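Long-range contact in penicillin-binding protein PbpB (Mycobacterium tuberculosis, PDB 6KGU), which synthesises cross-linked peptidoglycan for the mycobacterial cell wall and is inactivated by beta-lactam antibiotics such as aztreonam: residues N271-S285 and L332-L345. Numbering follows the deposited sequence.
Sequences NKIVAASAVIEHGLS and LSQRVGPERYYDML
Met-344 fits as a knob into a hole formed by Val-274, Ser-277, Ala-278 and Glu-281 on helix 272-281 of the transpeptidase domain, just after Ser-269, the probable acyl-ester serine of what appears to be an SxxK motif. The 338-345 segment of its helix crosses helix 272-281 at 120°. Along the Met-344 side chain, CB faces Val-274 CG1, and CG closes on that same methyl at 3.6 Å. The chain then bends at chi2 and chi3, through SD, to bring CE onto the backbone of Ala-278, tight at 3.5 Å from its CA. Beside this knob, Tyr-341 brings CE1 within 3.6 Å of Val-274 CG1, while its OH donates to a water that accepts from Ala-275 N and donates to Asn-271 O, tying the tyrosine to the first turn of the helix that carries Lys-272. Asn-271 ND2 lies 3.3 Å from Tyr-341 OH at an angle too poor for a bond and donates to Leu-380 O.

Farther along, Val-336 packs its methyls against Ala-278 and Val-279. Past the Schellman turn at Gly-283, Leu-284 sets CD1 3.7 Å from Val-336 CA. Arg-340 holds Val-336 O side-on through NE and NH2, and its CD lies 3.8 Å from the centroid of the His-282 ring, a CH-pi contact over the face. Arg-335, which also salt-bridges Glu-289, runs extended from CG to NE and donates from NH1 to Leu-284 O (2.8 Å), in the carbonyl plane, with an N-H...O angle of 144°.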
ATOM      1  N   ASN A 271      -6.181   4.139   9.035  1.00 26.86           N
ATOM      2  CA  ASN A 271      -7.342   4.816   8.484  1.00 28.52           C
ATOM      3  C   ASN A 271      -7.537   6.223   9.039  1.00 26.72           C
ATOM      4  O   ASN A 271      -8.367   6.965   8.501  1.00 31.04           O
ATOM      5  CB  ASN A 271      -8.613   3.989   8.732  1.00 21.14           C
ATOM      6  CG  ASN A 271      -9.684   4.296   7.714  1.00 31.82           C
ATOM      7  OD1 ASN A 271      -9.407   4.304   6.519  1.00 29.40           O
ATOM      8  ND2 ASN A 271     -10.896   4.598   8.173  1.00 31.62           N
ATOM      9  N   LYS A 272      -6.814   6.605  10.098  1.00 26.63           N
ATOM     10  CA  LYS A 272      -7.052   7.902  10.710  1.00 24.19           C
ATOM     11  C   LYS A 272      -6.696   9.051   9.780  1.00 24.07           C
ATOM     12  O   LYS A 272      -7.132  10.182  10.015  1.00 29.36           O
ATOM     13  CB  LYS A 272      -6.285   8.016  12.033  1.00 22.46           C
ATOM     14  CG  LYS A 272      -6.871   7.102  13.138  1.00 25.64           C
ATOM     15  CD  LYS A 272      -6.162   7.286  14.476  1.00 26.30           C
ATOM     16  CE  LYS A 272      -6.637   6.274  15.519  1.00 29.81           C
ATOM     17  NZ  LYS A 272      -5.900   6.438  16.825  1.00 26.60           N
ATOM     18  N   ILE A 273      -5.948   8.782   8.708  1.00 30.86           N
ATOM     19  CA  ILE A 273      -5.725   9.805   7.690  1.00 27.59           C
ATOM     20  C   ILE A 273      -7.044  10.405   7.204  1.00 31.78           C
ATOM     21  O   ILE A 273      -7.112  11.602   6.890  1.00 28.99           O
ATOM     22  CB  ILE A 273      -4.900   9.221   6.525  1.00 26.85           C
ATOM     23  CG1 ILE A 273      -4.463  10.339   5.578  1.00 25.59           C
ATOM     24  CG2 ILE A 273      -5.696   8.128   5.772  1.00 26.15           C
ATOM     25  CD1 ILE A 273      -3.615   9.852   4.421  1.00 33.88           C
ATOM     26  N   VAL A 274      -8.121   9.611   7.171  1.00 30.44           N
ATOM     27  CA  VAL A 274      -9.389  10.141   6.672  1.00 29.08           C
ATOM     28  C   VAL A 274      -9.956  11.177   7.637  1.00 30.34           C
ATOM     29  O   VAL A 274     -10.332  12.280   7.222  1.00 31.52           O
ATOM     30  CB  VAL A 274     -10.391   9.008   6.394  1.00 28.96           C
ATOM     31  CG1 VAL A 274     -11.691   9.572   5.876  1.00 25.35           C
ATOM     32  CG2 VAL A 274      -9.798   8.021   5.350  1.00 30.62           C
ATOM     33  N   ALA A 275     -10.028  10.839   8.934  1.00 27.77           N
ATOM     34  CA  ALA A 275     -10.493  11.809   9.925  1.00 25.14           C
ATOM     35  C   ALA A 275      -9.614  13.051   9.939  1.00 29.19           C
ATOM     36  O   ALA A 275     -10.119  14.178  10.060  1.00 28.74           O
ATOM     37  CB  ALA A 275     -10.532  11.178  11.319  1.00 26.54           C
ATOM     38  N   ALA A 276      -8.290  12.865   9.866  1.00 30.03           N
ATOM     39  CA  ALA A 276      -7.384  14.008   9.908  1.00 26.87           C
ATOM     40  C   ALA A 276      -7.636  14.946   8.743  1.00 28.43           C
ATOM     41  O   ALA A 276      -7.679  16.168   8.918  1.00 29.59           O
ATOM     42  CB  ALA A 276      -5.927  13.537   9.887  1.00 31.28           C
ATOM     43  N   SER A 277      -7.790  14.378   7.541  1.00 23.05           N
ATOM     44  CA  SER A 277      -8.022  15.159   6.335  1.00 30.10           C
ATOM     45  C   SER A 277      -9.375  15.848   6.385  1.00 31.40           C
ATOM     46  O   SER A 277      -9.502  17.016   6.004  1.00 33.54           O
ATOM     47  CB  SER A 277      -7.944  14.240   5.110  1.00 30.13           C
ATOM     48  OG  SER A 277      -6.664  13.635   5.011  1.00 30.27           O
ATOM     49  N   ALA A 278     -10.398  15.142   6.852  1.00 26.59           N
ATOM     50  CA  ALA A 278     -11.729  15.733   6.895  1.00 27.39           C
ATOM     51  C   ALA A 278     -11.782  16.902   7.870  1.00 33.27           C
ATOM     52  O   ALA A 278     -12.285  17.981   7.531  1.00 32.54           O
ATOM     53  CB  ALA A 278     -12.760  14.666   7.255  1.00 24.96           C
ATOM     54  N   VAL A 279     -11.251  16.715   9.082  1.00 29.79           N
ATOM     55  CA  VAL A 279     -11.373  17.769  10.083  1.00 25.79           C
ATOM     56  C   VAL A 279     -10.590  19.013   9.659  1.00 30.07           C
ATOM     57  O   VAL A 279     -11.016  20.142   9.933  1.00 35.99           O
ATOM     58  CB  VAL A 279     -10.952  17.224  11.473  1.00 35.83           C
ATOM     59  CG1 VAL A 279      -9.489  17.487  11.776  1.00 28.98           C
ATOM     60  CG2 VAL A 279     -11.829  17.793  12.581  1.00 33.56           C
ATOM     61  N   ILE A 280      -9.463  18.853   8.959  1.00 31.99           N
ATOM     62  CA  ILE A 280      -8.728  20.023   8.479  1.00 26.12           C
ATOM     63  C   ILE A 280      -9.432  20.647   7.275  1.00 32.07           C
ATOM     64  O   ILE A 280      -9.591  21.873   7.197  1.00 27.24           O
ATOM     65  CB  ILE A 280      -7.267  19.650   8.134  1.00 32.70           C
ATOM     66  CG1 ILE A 280      -6.511  19.173   9.377  1.00 30.24           C
ATOM     67  CG2 ILE A 280      -6.555  20.822   7.436  1.00 28.96           C
ATOM     68  CD1 ILE A 280      -6.339  20.242  10.457  1.00 31.19           C
ATOM     69  N   GLU A 281      -9.869  19.808   6.321  1.00 28.92           N
ATOM     70  CA  GLU A 281     -10.444  20.319   5.071  1.00 29.30           C
ATOM     71  C   GLU A 281     -11.703  21.140   5.320  1.00 34.66           C
ATOM     72  O   GLU A 281     -11.950  22.142   4.638  1.00 29.27           O
ATOM     73  CB  GLU A 281     -10.765  19.171   4.111  1.00 23.80           C
ATOM     74  CG  GLU A 281     -11.543  19.582   2.857  1.00 29.81           C
ATOM     75  CD  GLU A 281     -10.688  20.244   1.777  1.00 34.55           C
ATOM     76  OE1 GLU A 281      -9.456  20.350   1.942  1.00 32.89           O
ATOM     77  OE2 GLU A 281     -11.262  20.650   0.741  1.00 39.93           O
ATOM     78  N   HIS A 282     -12.519  20.733   6.275  1.00 28.22           N
ATOM     79  CA  HIS A 282     -13.713  21.501   6.585  1.00 34.98           C
ATOM     80  C   HIS A 282     -13.471  22.571   7.647  1.00 28.78           C
ATOM     81  O   HIS A 282     -14.432  23.173   8.130  1.00 32.09           O
ATOM     82  CB  HIS A 282     -14.830  20.554   7.002  1.00 29.58           C
ATOM     83  CG  HIS A 282     -15.176  19.560   5.942  1.00 31.47           C
ATOM     84  ND1 HIS A 282     -15.667  19.936   4.711  1.00 28.03           N
ATOM     85  CD2 HIS A 282     -15.078  18.208   5.912  1.00 33.43           C
ATOM     86  CE1 HIS A 282     -15.873  18.859   3.972  1.00 35.97           C
ATOM     87  NE2 HIS A 282     -15.510  17.799   4.671  1.00 34.89           N
ATOM     88  N   GLY A 283     -12.216  22.846   7.991  1.00 31.43           N
ATOM     89  CA  GLY A 283     -11.941  23.955   8.891  1.00 31.25           C
ATOM     90  C   GLY A 283     -12.480  23.751  10.290  1.00 35.35           C
ATOM     91  O   GLY A 283     -12.864  24.718  10.945  1.00 29.97           O
ATOM     92  N   LEU A 284     -12.517  22.506  10.761  1.00 32.22           N
ATOM     93  CA  LEU A 284     -13.081  22.155  12.057  1.00 32.05           C
ATOM     94  C   LEU A 284     -12.033  22.061  13.148  1.00 29.17           C
ATOM     95  O   LEU A 284     -12.389  21.926  14.328  1.00 32.02           O
ATOM     96  CB  LEU A 284     -13.827  20.820  11.947  1.00 30.33           C
ATOM     97  CG  LEU A 284     -14.961  20.901  10.919  1.00 38.12           C
ATOM     98  CD1 LEU A 284     -15.468  19.514  10.526  1.00 30.88           C
ATOM     99  CD2 LEU A 284     -16.114  21.753  11.473  1.00 32.47           C
ATOM    100  N   SER A 285     -10.758  22.110  12.779  1.00 25.17           N
ATOM    101  CA  SER A 285      -9.658  22.078  13.726  1.00 26.84           C
ATOM    102  C   SER A 285      -8.409  22.531  12.986  1.00 29.24           C
ATOM    103  O   SER A 285      -8.430  22.752  11.774  1.00 29.90           O
ATOM    104  CB  SER A 285      -9.464  20.673  14.316  1.00 29.30           C
ATOM    105  OG  SER A 285      -8.516  20.696  15.369  1.00 33.32           O
ATOM    106  N   LEU A 332     -12.920  14.474  17.388  1.00 24.59           N
ATOM    107  CA  LEU A 332     -12.753  15.291  16.188  1.00 28.23           C
ATOM    108  C   LEU A 332     -13.667  14.829  15.068  1.00 24.31           C
ATOM    109  O   LEU A 332     -14.198  15.650  14.317  1.00 29.27           O
ATOM    110  CB  LEU A 332     -11.296  15.243  15.697  1.00 30.86           C
ATOM    111  CG  LEU A 332     -10.221  15.898  16.561  1.00 30.81           C
ATOM    112  CD1 LEU A 332      -8.818  15.478  16.072  1.00 23.71           C
ATOM    113  CD2 LEU A 332     -10.395  17.437  16.569  1.00 27.09           C
ATOM    114  N   SER A 333     -13.826  13.512  14.910  1.00 25.27           N
ATOM    115  CA  SER A 333     -14.758  13.004  13.904  1.00 29.21           C
ATOM    116  C   SER A 333     -16.191  13.468  14.185  1.00 32.62           C
ATOM    117  O   SER A 333     -16.970  13.676  13.246  1.00 34.19           O
ATOM    118  CB  SER A 333     -14.692  11.467  13.843  1.00 25.66           C
ATOM    119  OG  SER A 333     -13.403  11.026  13.440  1.00 32.76           O
ATOM    120  N   GLN A 334     -16.555  13.634  15.463  1.00 30.63           N
ATOM    121  CA  GLN A 334     -17.889  14.137  15.798  1.00 35.22           C
ATOM    122  C   GLN A 334     -18.120  15.524  15.215  1.00 39.31           C
ATOM    123  O   GLN A 334     -19.257  15.867  14.871  1.00 33.86           O
ATOM    124  CB  GLN A 334     -18.104  14.185  17.315  1.00 31.01           C
ATOM    125  CG  GLN A 334     -18.301  12.848  18.004  1.00 30.96           C
ATOM    126  CD  GLN A 334     -18.407  13.003  19.516  1.00 36.10           C
ATOM    127  OE1 GLN A 334     -18.635  14.102  20.011  1.00 38.77           O
ATOM    128  NE2 GLN A 334     -18.226  11.903  20.255  1.00 35.84           N
ATOM    129  N   ARG A 335     -17.059  16.339  15.099  1.00 30.45           N
ATOM    130  CA  ARG A 335     -17.212  17.642  14.459  1.00 32.43           C
ATOM    131  C   ARG A 335     -17.512  17.481  12.977  1.00 37.43           C
ATOM    132  O   ARG A 335     -18.299  18.248  12.410  1.00 33.65           O
ATOM    133  CB  ARG A 335     -15.952  18.487  14.655  1.00 28.59           C
ATOM    134  CG  ARG A 335     -15.404  18.503  16.079  1.00 32.65           C
ATOM    135  CD  ARG A 335     -14.165  19.404  16.165  1.00 26.71           C
ATOM    136  NE  ARG A 335     -13.703  19.577  17.546  1.00 29.46           N
ATOM    137  CZ  ARG A 335     -12.705  20.380  17.905  1.00 36.60           C
ATOM    138  NH1 ARG A 335     -12.072  21.086  16.980  1.00 35.38           N
ATOM    139  NH2 ARG A 335     -12.348  20.487  19.187  1.00 31.11           N
ATOM    140  N   VAL A 336     -16.890  16.485  12.339  1.00 29.63           N
ATOM    141  CA  VAL A 336     -17.084  16.253  10.914  1.00 33.08           C
ATOM    142  C   VAL A 336     -18.514  15.812  10.624  1.00 32.15           C
ATOM    143  O   VAL A 336     -19.158  16.316   9.698  1.00 31.39           O
ATOM    144  CB  VAL A 336     -16.068  15.212  10.404  1.00 32.82           C
ATOM    145  CG1 VAL A 336     -16.353  14.833   8.960  1.00 28.39           C
ATOM    146  CG2 VAL A 336     -14.647  15.744  10.556  1.00 26.49           C
ATOM    147  N   GLY A 337     -19.020  14.851  11.399  1.00 34.81           N
ATOM    148  CA  GLY A 337     -20.329  14.284  11.159  1.00 33.83           C
ATOM    149  C   GLY A 337     -20.268  13.086  10.225  1.00 37.05           C
ATOM    150  O   GLY A 337     -19.337  12.943   9.424  1.00 36.56           O
ATOM    151  N   PRO A 338     -21.269  12.196  10.322  1.00 38.03           N
ATOM    152  CA  PRO A 338     -21.270  10.973   9.491  1.00 37.63           C
ATOM    153  C   PRO A 338     -21.265  11.227   7.991  1.00 36.04           C
ATOM    154  O   PRO A 338     -20.526  10.556   7.255  1.00 35.54           O
ATOM    155  CB  PRO A 338     -22.564  10.263   9.929  1.00 36.85           C
ATOM    156  CG  PRO A 338     -22.835  10.764  11.293  1.00 43.45           C
ATOM    157  CD  PRO A 338     -22.354  12.190  11.323  1.00 39.72           C
ATOM    158  N   GLU A 339     -22.069  12.185   7.518  1.00 35.86           N
ATOM    159  CA  GLU A 339     -22.202  12.413   6.080  1.00 35.06           C
ATOM    160  C   GLU A 339     -20.898  12.890   5.459  1.00 37.16           C
ATOM    161  O   GLU A 339     -20.449  12.355   4.440  1.00 35.62           O
ATOM    162  CB  GLU A 339     -23.307  13.430   5.812  1.00 38.91           C
ATOM    163  CG  GLU A 339     -24.705  12.844   5.898  1.00 53.58           C
ATOM    164  CD  GLU A 339     -25.720  13.663   5.122  1.00 68.00           C
ATOM    165  OE1 GLU A 339     -25.712  14.905   5.253  1.00 69.67           O
ATOM    166  OE2 GLU A 339     -26.513  13.063   4.361  1.00 81.10           O
ATOM    167  N   ARG A 340     -20.295  13.935   6.026  1.00 35.73           N
ATOM    168  CA  ARG A 340     -19.043  14.411   5.461  1.00 34.02           C
ATOM    169  C   ARG A 340     -17.946  13.366   5.640  1.00 33.83           C
ATOM    170  O   ARG A 340     -17.095  13.202   4.763  1.00 34.74           O
ATOM    171  CB  ARG A 340     -18.649  15.751   6.085  1.00 30.62           C
ATOM    172  CG  ARG A 340     -19.488  16.932   5.579  1.00 39.25           C
ATOM    173  CD  ARG A 340     -19.060  18.298   6.140  1.00 31.40           C
ATOM    174  NE  ARG A 340     -19.128  18.359   7.605  1.00 33.51           N
ATOM    175  CZ  ARG A 340     -19.049  19.490   8.309  1.00 38.35           C
ATOM    176  NH1 ARG A 340     -18.914  20.655   7.680  1.00 31.53           N
ATOM    177  NH2 ARG A 340     -19.105  19.461   9.639  1.00 32.71           N
ATOM    178  N   TYR A 341     -17.966  12.626   6.749  1.00 35.03           N
ATOM    179  CA  TYR A 341     -16.965  11.584   6.926  1.00 32.13           C
ATOM    180  C   TYR A 341     -17.100  10.511   5.849  1.00 39.13           C
ATOM    181  O   TYR A 341     -16.121  10.151   5.188  1.00 31.09           O
ATOM    182  CB  TYR A 341     -17.062  10.954   8.308  1.00 30.75           C
ATOM    183  CG  TYR A 341     -15.956   9.952   8.474  1.00 32.87           C
ATOM    184  CD1 TYR A 341     -14.661  10.367   8.782  1.00 29.79           C
ATOM    185  CD2 TYR A 341     -16.182   8.596   8.249  1.00 33.10           C
ATOM    186  CE1 TYR A 341     -13.622   9.444   8.889  1.00 29.56           C
ATOM    187  CE2 TYR A 341     -15.170   7.675   8.357  1.00 34.78           C
ATOM    188  CZ  TYR A 341     -13.885   8.097   8.668  1.00 34.44           C
ATOM    189  OH  TYR A 341     -12.876   7.160   8.764  1.00 30.58           O
ATOM    190  N   TYR A 342     -18.311   9.981   5.661  1.00 37.72           N
ATOM    191  CA  TYR A 342     -18.499   8.963   4.633  1.00 40.90           C
ATOM    192  C   TYR A 342     -18.144   9.495   3.248  1.00 38.47           C
ATOM    193  O   TYR A 342     -17.585   8.764   2.419  1.00 37.06           O
ATOM    194  CB  TYR A 342     -19.935   8.442   4.657  1.00 39.34           C
ATOM    195  CG  TYR A 342     -20.213   7.409   3.592  1.00 36.06           C
ATOM    196  CD1 TYR A 342     -19.782   6.103   3.743  1.00 39.57           C
ATOM    197  CD2 TYR A 342     -20.920   7.738   2.444  1.00 37.21           C
ATOM    198  CE1 TYR A 342     -20.038   5.151   2.779  1.00 40.68           C
ATOM    199  CE2 TYR A 342     -21.186   6.789   1.467  1.00 39.38           C
ATOM    200  CZ  TYR A 342     -20.746   5.497   1.647  1.00 40.55           C
ATOM    201  OH  TYR A 342     -20.999   4.542   0.691  1.00 49.60           O
ATOM    202  N   ASP A 343     -18.435  10.768   2.980  1.00 32.52           N
ATOM    203  CA  ASP A 343     -18.077  11.311   1.674  1.00 35.22           C
ATOM    204  C   ASP A 343     -16.568  11.293   1.481  1.00 37.68           C
ATOM    205  O   ASP A 343     -16.075  10.999   0.386  1.00 35.87           O
ATOM    206  CB  ASP A 343     -18.620  12.731   1.505  1.00 43.31           C
ATOM    207  CG  ASP A 343     -18.392  13.279   0.102  1.00 51.37           C
ATOM    208  OD1 ASP A 343     -19.044  12.780  -0.833  1.00 62.62           O
ATOM    209  OD2 ASP A 343     -17.572  14.208  -0.071  1.00 52.02           O
ATOM    210  N   MET A 344     -15.817  11.575   2.547  1.00 35.74           N
ATOM    211  CA  MET A 344     -14.363  11.594   2.445  1.00 38.99           C
ATOM    212  C   MET A 344     -13.806  10.190   2.222  1.00 32.29           C
ATOM    213  O   MET A 344     -12.902  10.006   1.396  1.00 33.61           O
ATOM    214  CB  MET A 344     -13.773  12.236   3.703  1.00 36.02           C
ATOM    215  CG  MET A 344     -12.280  12.396   3.681  1.00 42.00           C
ATOM    216  SD  MET A 344     -11.746  13.689   2.574  1.00 47.71           S
ATOM    217  CE  MET A 344     -12.178  15.139   3.524  1.00 39.98           C
ATOM    218  N   LEU A 345     -14.325   9.197   2.961  1.00 33.01           N
ATOM    219  CA  LEU A 345     -13.969   7.796   2.725  1.00 34.79           C
ATOM    220  C   LEU A 345     -14.073   7.439   1.253  1.00 37.74           C
ATOM    221  O   LEU A 345     -13.176   6.803   0.687  1.00 32.14           O
ATOM    222  CB  LEU A 345     -14.887   6.855   3.513  1.00 31.07           C
ATOM    223  CG  LEU A 345     -14.776   6.496   4.983  1.00 38.39           C
ATOM    224  CD1 LEU A 345     -15.944   5.589   5.383  1.00 36.19           C
ATOM    225  CD2 LEU A 345     -13.426   5.837   5.337  1.00 32.75           C
TER
HETATM  226  O   HOH W   1     -10.522   7.977   9.822  1.00 28.91           O
HETATM  227  O   HOH W   2     -16.180  15.372   3.410  1.00 39.07           O